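Local coordinates for cell wall surface anchor family protein (Streptococcus agalactiae serogroup V, PDB 3TW0) that serves as the adhesive tip pilin of the bacterium's surface pili, binds magnesium through a von Willebrand factor A-type domain and probably mediates attachment to host cells, at residues L200-F214 with G302-R314. The protein carries 2 engineered substitutions. Residues are numbered along the deposited sequence; the frame is centred on the assembly and turned at random.
Sequences LNKIPDRSGILQEDF and GEPTTLYFNGNIR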
# COMPACT_ATOMS: atom_id res chain seq x y z
N LEU A 200 -20.61 1.93 -6.61
CA LEU A 200 -20.24 2.82 -7.70
C LEU A 200 -21.31 3.89 -7.94
O LEU A 200 -20.97 5.01 -8.31
CB LEU A 200 -20.04 2.03 -9.00
CG LEU A 200 -19.00 0.90 -9.15
CD1 LEU A 200 -19.13 0.25 -10.51
CD2 LEU A 200 -17.53 1.39 -8.95
N ASN A 201 -22.59 3.53 -7.74
CA ASN A 201 -23.71 4.40 -8.05
C ASN A 201 -23.63 5.67 -7.23
O ASN A 201 -24.17 6.70 -7.63
CB ASN A 201 -25.08 3.69 -7.86
CG ASN A 201 -25.40 2.74 -9.02
OD1 ASN A 201 -24.91 2.92 -10.12
ND2 ASN A 201 -26.24 1.73 -8.78
N LYS A 202 -22.88 5.61 -6.12
CA LYS A 202 -22.78 6.73 -5.19
C LYS A 202 -21.84 7.86 -5.65
O LYS A 202 -21.93 8.96 -5.14
CB LYS A 202 -22.39 6.23 -3.77
CG LYS A 202 -23.46 5.33 -3.09
CD LYS A 202 -22.89 4.86 -1.74
CE LYS A 202 -23.70 3.77 -1.08
NZ LYS A 202 -23.27 3.68 0.34
N ILE A 203 -20.95 7.58 -6.61
CA ILE A 203 -20.05 8.59 -7.19
C ILE A 203 -20.66 9.06 -8.52
O ILE A 203 -21.09 8.21 -9.31
CB ILE A 203 -18.62 7.99 -7.51
CG1 ILE A 203 -18.06 7.17 -6.35
CG2 ILE A 203 -17.62 9.05 -8.02
CD1 ILE A 203 -18.37 7.66 -4.95
N PRO A 204 -20.70 10.39 -8.76
CA PRO A 204 -21.29 10.95 -10.00
C PRO A 204 -20.87 10.17 -11.26
O PRO A 204 -21.76 9.70 -11.98
CB PRO A 204 -20.80 12.41 -10.02
CG PRO A 204 -20.67 12.76 -8.52
CD PRO A 204 -20.34 11.46 -7.79
N ASP A 205 -19.57 9.97 -11.49
CA ASP A 205 -19.13 9.27 -12.71
C ASP A 205 -18.98 7.74 -12.58
O ASP A 205 -18.46 7.10 -13.50
CB ASP A 205 -17.82 9.87 -13.25
CG ASP A 205 -16.58 9.47 -12.40
OD1 ASP A 205 -16.73 8.69 -11.44
OD2 ASP A 205 -15.47 9.94 -12.67
N ARG A 206 -19.41 7.18 -11.45
CA ARG A 206 -19.38 5.69 -11.21
C ARG A 206 -18.00 5.02 -11.29
O ARG A 206 -17.91 3.82 -11.53
CB ARG A 206 -20.38 4.92 -12.11
CG ARG A 206 -21.87 5.32 -11.97
CD ARG A 206 -22.72 4.15 -12.47
NE ARG A 206 -24.16 4.34 -12.42
CZ ARG A 206 -24.90 4.89 -13.40
NH1 ARG A 206 -24.31 5.37 -14.48
NH2 ARG A 206 -26.23 4.97 -13.29
N SER A 207 -16.92 5.80 -11.10
CA SER A 207 -15.55 5.28 -11.28
C SER A 207 -14.88 4.91 -9.96
O SER A 207 -13.72 4.52 -9.95
CB SER A 207 -14.63 6.33 -11.91
OG SER A 207 -14.61 7.50 -11.13
N GLY A 208 -15.59 5.08 -8.85
CA GLY A 208 -15.00 4.86 -7.50
C GLY A 208 -16.00 4.40 -6.48
O GLY A 208 -17.19 4.20 -6.79
N ILE A 209 -15.54 4.29 -5.23
CA ILE A 209 -16.33 3.86 -4.11
C ILE A 209 -16.00 4.79 -2.95
O ILE A 209 -14.81 5.15 -2.74
CB ILE A 209 -16.00 2.40 -3.70
CG1 ILE A 209 -16.38 1.42 -4.82
CG2 ILE A 209 -16.68 2.03 -2.38
CD1 ILE A 209 -16.11 -0.09 -4.49
N LEU A 210 -17.03 5.18 -2.20
CA LEU A 210 -16.84 6.11 -1.10
C LEU A 210 -16.13 5.42 0.06
O LEU A 210 -16.25 4.21 0.22
CB LEU A 210 -18.18 6.71 -0.63
CG LEU A 210 -18.86 7.77 -1.50
CD1 LEU A 210 -20.31 8.01 -1.03
CD2 LEU A 210 -18.09 9.12 -1.61
N GLN A 211 -15.42 6.20 0.86
CA GLN A 211 -14.79 5.68 2.08
C GLN A 211 -15.73 4.83 2.95
O GLN A 211 -15.34 3.77 3.47
CB GLN A 211 -14.18 6.80 2.93
CG GLN A 211 -13.37 6.28 4.12
CD GLN A 211 -12.46 7.31 4.74
OE1 GLN A 211 -11.61 7.91 4.07
NE2 GLN A 211 -12.61 7.52 6.03
N GLU A 212 -16.98 5.28 3.07
CA GLU A 212 -17.97 4.63 3.93
C GLU A 212 -18.25 3.16 3.55
O GLU A 212 -18.79 2.40 4.36
CB GLU A 212 -19.27 5.43 3.96
CG GLU A 212 -19.97 5.41 2.60
CD GLU A 212 -21.24 6.22 2.59
OE1 GLU A 212 -21.21 7.36 3.05
OE2 GLU A 212 -22.27 5.71 2.11
N ASP A 213 -17.92 2.77 2.32
CA ASP A 213 -18.11 1.40 1.87
C ASP A 213 -16.80 0.63 1.82
O ASP A 213 -16.73 -0.43 1.20
CB ASP A 213 -18.78 1.36 0.49
CG ASP A 213 -20.19 1.90 0.52
OD1 ASP A 213 -21.01 1.42 1.34
OD2 ASP A 213 -20.46 2.82 -0.27
N PHE A 214 -15.76 1.19 2.45
CA PHE A 214 -14.55 0.43 2.81
C PHE A 214 -14.58 0.12 4.32
O PHE A 214 -15.21 0.84 5.11
CB PHE A 214 -13.27 1.20 2.47
CG PHE A 214 -12.89 1.20 1.00
CD1 PHE A 214 -11.98 0.27 0.48
CD2 PHE A 214 -13.42 2.17 0.13
CE1 PHE A 214 -11.60 0.27 -0.89
CE2 PHE A 214 -13.06 2.20 -1.23
CZ PHE A 214 -12.15 1.25 -1.75
N GLY A 302 -4.43 -2.88 -6.70
CA GLY A 302 -4.54 -1.70 -7.57
C GLY A 302 -5.98 -1.27 -7.67
O GLY A 302 -6.31 -0.11 -7.48
N GLU A 303 -6.87 -2.23 -7.93
CA GLU A 303 -8.25 -1.89 -8.12
C GLU A 303 -8.91 -1.21 -6.90
O GLU A 303 -9.50 -0.13 -7.03
CB GLU A 303 -9.08 -3.07 -8.67
CG GLU A 303 -10.53 -2.64 -8.94
CD GLU A 303 -11.48 -3.77 -9.29
OE1 GLU A 303 -11.10 -4.95 -9.18
OE2 GLU A 303 -12.64 -3.48 -9.70
N PRO A 304 -8.82 -1.83 -5.69
CA PRO A 304 -9.48 -1.10 -4.61
C PRO A 304 -8.84 0.25 -4.37
O PRO A 304 -9.55 1.19 -4.00
CB PRO A 304 -9.33 -2.05 -3.39
CG PRO A 304 -8.25 -3.06 -3.81
CD PRO A 304 -8.45 -3.20 -5.29
N THR A 305 -7.53 0.36 -4.62
CA THR A 305 -6.88 1.66 -4.44
C THR A 305 -7.40 2.75 -5.44
O THR A 305 -7.61 3.91 -5.03
CB THR A 305 -5.35 1.55 -4.49
OG1 THR A 305 -4.91 0.54 -3.56
CG2 THR A 305 -4.73 2.87 -4.13
N THR A 306 -7.53 2.37 -6.71
CA THR A 306 -8.04 3.25 -7.79
C THR A 306 -9.48 3.68 -7.50
O THR A 306 -9.83 4.87 -7.61
CB THR A 306 -7.95 2.56 -9.18
OG1 THR A 306 -6.60 2.17 -9.43
CG2 THR A 306 -8.42 3.49 -10.32
N LEU A 307 -10.30 2.73 -7.07
CA LEU A 307 -11.67 3.00 -6.71
C LEU A 307 -11.73 3.97 -5.54
O LEU A 307 -12.51 4.93 -5.54
CB LEU A 307 -12.43 1.71 -6.43
CG LEU A 307 -12.76 0.77 -7.59
CD1 LEU A 307 -13.18 -0.59 -7.05
CD2 LEU A 307 -13.85 1.36 -8.55
N TYR A 308 -10.86 3.77 -4.55
CA TYR A 308 -10.84 4.71 -3.45
C TYR A 308 -10.39 6.09 -3.94
O TYR A 308 -10.98 7.11 -3.56
CB TYR A 308 -9.91 4.26 -2.30
CG TYR A 308 -9.60 5.44 -1.46
CD1 TYR A 308 -10.46 5.85 -0.45
CD2 TYR A 308 -8.49 6.23 -1.75
CE1 TYR A 308 -10.20 7.00 0.29
CE2 TYR A 308 -8.21 7.37 -1.02
CZ TYR A 308 -9.07 7.75 -0.00
OH TYR A 308 -8.75 8.89 0.70
N PHE A 309 -9.36 6.11 -4.78
CA PHE A 309 -8.85 7.36 -5.34
C PHE A 309 -9.97 8.10 -6.07
O PHE A 309 -10.24 9.28 -5.80
CB PHE A 309 -7.68 7.09 -6.28
CG PHE A 309 -7.07 8.33 -6.89
CD1 PHE A 309 -6.03 9.02 -6.23
CD2 PHE A 309 -7.52 8.82 -8.13
CE1 PHE A 309 -5.48 10.20 -6.80
CE2 PHE A 309 -6.98 9.98 -8.68
CZ PHE A 309 -5.95 10.65 -8.04
N ASN A 310 -10.63 7.39 -6.98
CA ASN A 310 -11.66 7.99 -7.82
C ASN A 310 -12.91 8.38 -7.05
O ASN A 310 -13.63 9.28 -7.46
CB ASN A 310 -12.02 7.05 -8.99
CG ASN A 310 -10.93 7.00 -10.06
OD1 ASN A 310 -10.10 7.90 -10.15
ND2 ASN A 310 -10.93 5.94 -10.87
N GLY A 311 -13.17 7.72 -5.94
CA GLY A 311 -14.34 8.02 -5.13
C GLY A 311 -14.15 9.19 -4.18
O GLY A 311 -15.12 9.90 -3.87
N ASN A 312 -12.93 9.40 -3.70
CA ASN A 312 -12.70 10.26 -2.52
C ASN A 312 -11.62 11.33 -2.72
O ASN A 312 -11.57 12.31 -1.96
CB ASN A 312 -12.36 9.38 -1.28
CG ASN A 312 -13.41 8.31 -0.99
OD1 ASN A 312 -14.34 8.56 -0.23
ND2 ASN A 312 -13.26 7.12 -1.59
N ILE A 313 -10.75 11.14 -3.72
CA ILE A 313 -9.68 12.09 -3.99
C ILE A 313 -9.95 12.93 -5.24
O ILE A 313 -9.95 14.13 -5.15
CB ILE A 313 -8.30 11.43 -4.19
CG1 ILE A 313 -7.98 10.43 -3.07
CG2 ILE A 313 -7.19 12.49 -4.36
CD1 ILE A 313 -7.80 11.01 -1.69
N ARG A 314 -10.10 12.26 -6.38
CA ARG A 314 -10.28 12.93 -7.69
C ARG A 314 -11.39 13.98 -7.67
O ARG A 314 -11.19 15.07 -8.19
CB ARG A 314 -10.55 11.89 -8.78
CG ARG A 314 -10.57 12.45 -10.19
CD ARG A 314 -10.86 11.36 -11.22
NE ARG A 314 -9.78 11.40 -12.18
CZ ARG A 314 -8.81 10.49 -12.29
NH1 ARG A 314 -8.82 9.40 -11.55
NH2 ARG A 314 -7.86 10.66 -13.19
O HOH W 1 -14.32 10.81 -9.97
O HOH W 2 -12.24 3.01 -11.61
O HOH W 3 -10.79 9.55 2.25
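Leu307, Phe214 and Ser207 bury the most surface where the loop following helix 192-201 lies along helix 302-312, a helix that flanks the parallel sheet of the von Willebrand factor A-type fold just before strand 319-324. A branched aliphatic residue suits position 307 because its two methyls serve separate neighbours: CD2 meets Leu200 CD2 at 3.7 Å and also rests against the Ser207 carbonyl oxygen, while CD1 packs on Ile209 CD1. Gly208, with no side chain, lies against the helix backbone, its CA 3.2 Å from Leu307 O. Leu307 O accepts two bonds from opposite faces of its carbonyl plane, the helical one from Gly311 N and another from Ile209 N.

Ser207 meets the helix at Asn310, its small side chain letting OG lie close to Asn310 CB. Its N–H closes an Asx turn onto Asp205 OD1, and Ser207 O accepts from Asn310 ND2 at 3.3 Å, the donor standing above the carbonyl plane. Nearer the start of the helix, the broad apolar ring of Phe214 spans two residues at once: CE1 lies beside Pro304 CB, and CZ is 3.8 Å from Tyr308 CB, the two aromatic side chains crossing at about a right angle. With Tyr308 CG anti to the backbone N (chi1 161°), the phenol runs alongside Gln211, and one water joins Tyr308 OH to Gln211 OE1. Tyr308 and Phe214 both also touch Gln146 of helix 145-159.

Asparagine suits position 312, since its amide both donates and accepts. ND2 bonds Tyr308 O in its own helix and, weakly, Ile209 O in the loop, while Asn312 OD1 takes the Gln211 N–H at 2.8 Å, the donor tilted 21° from the amide carbonyl plane.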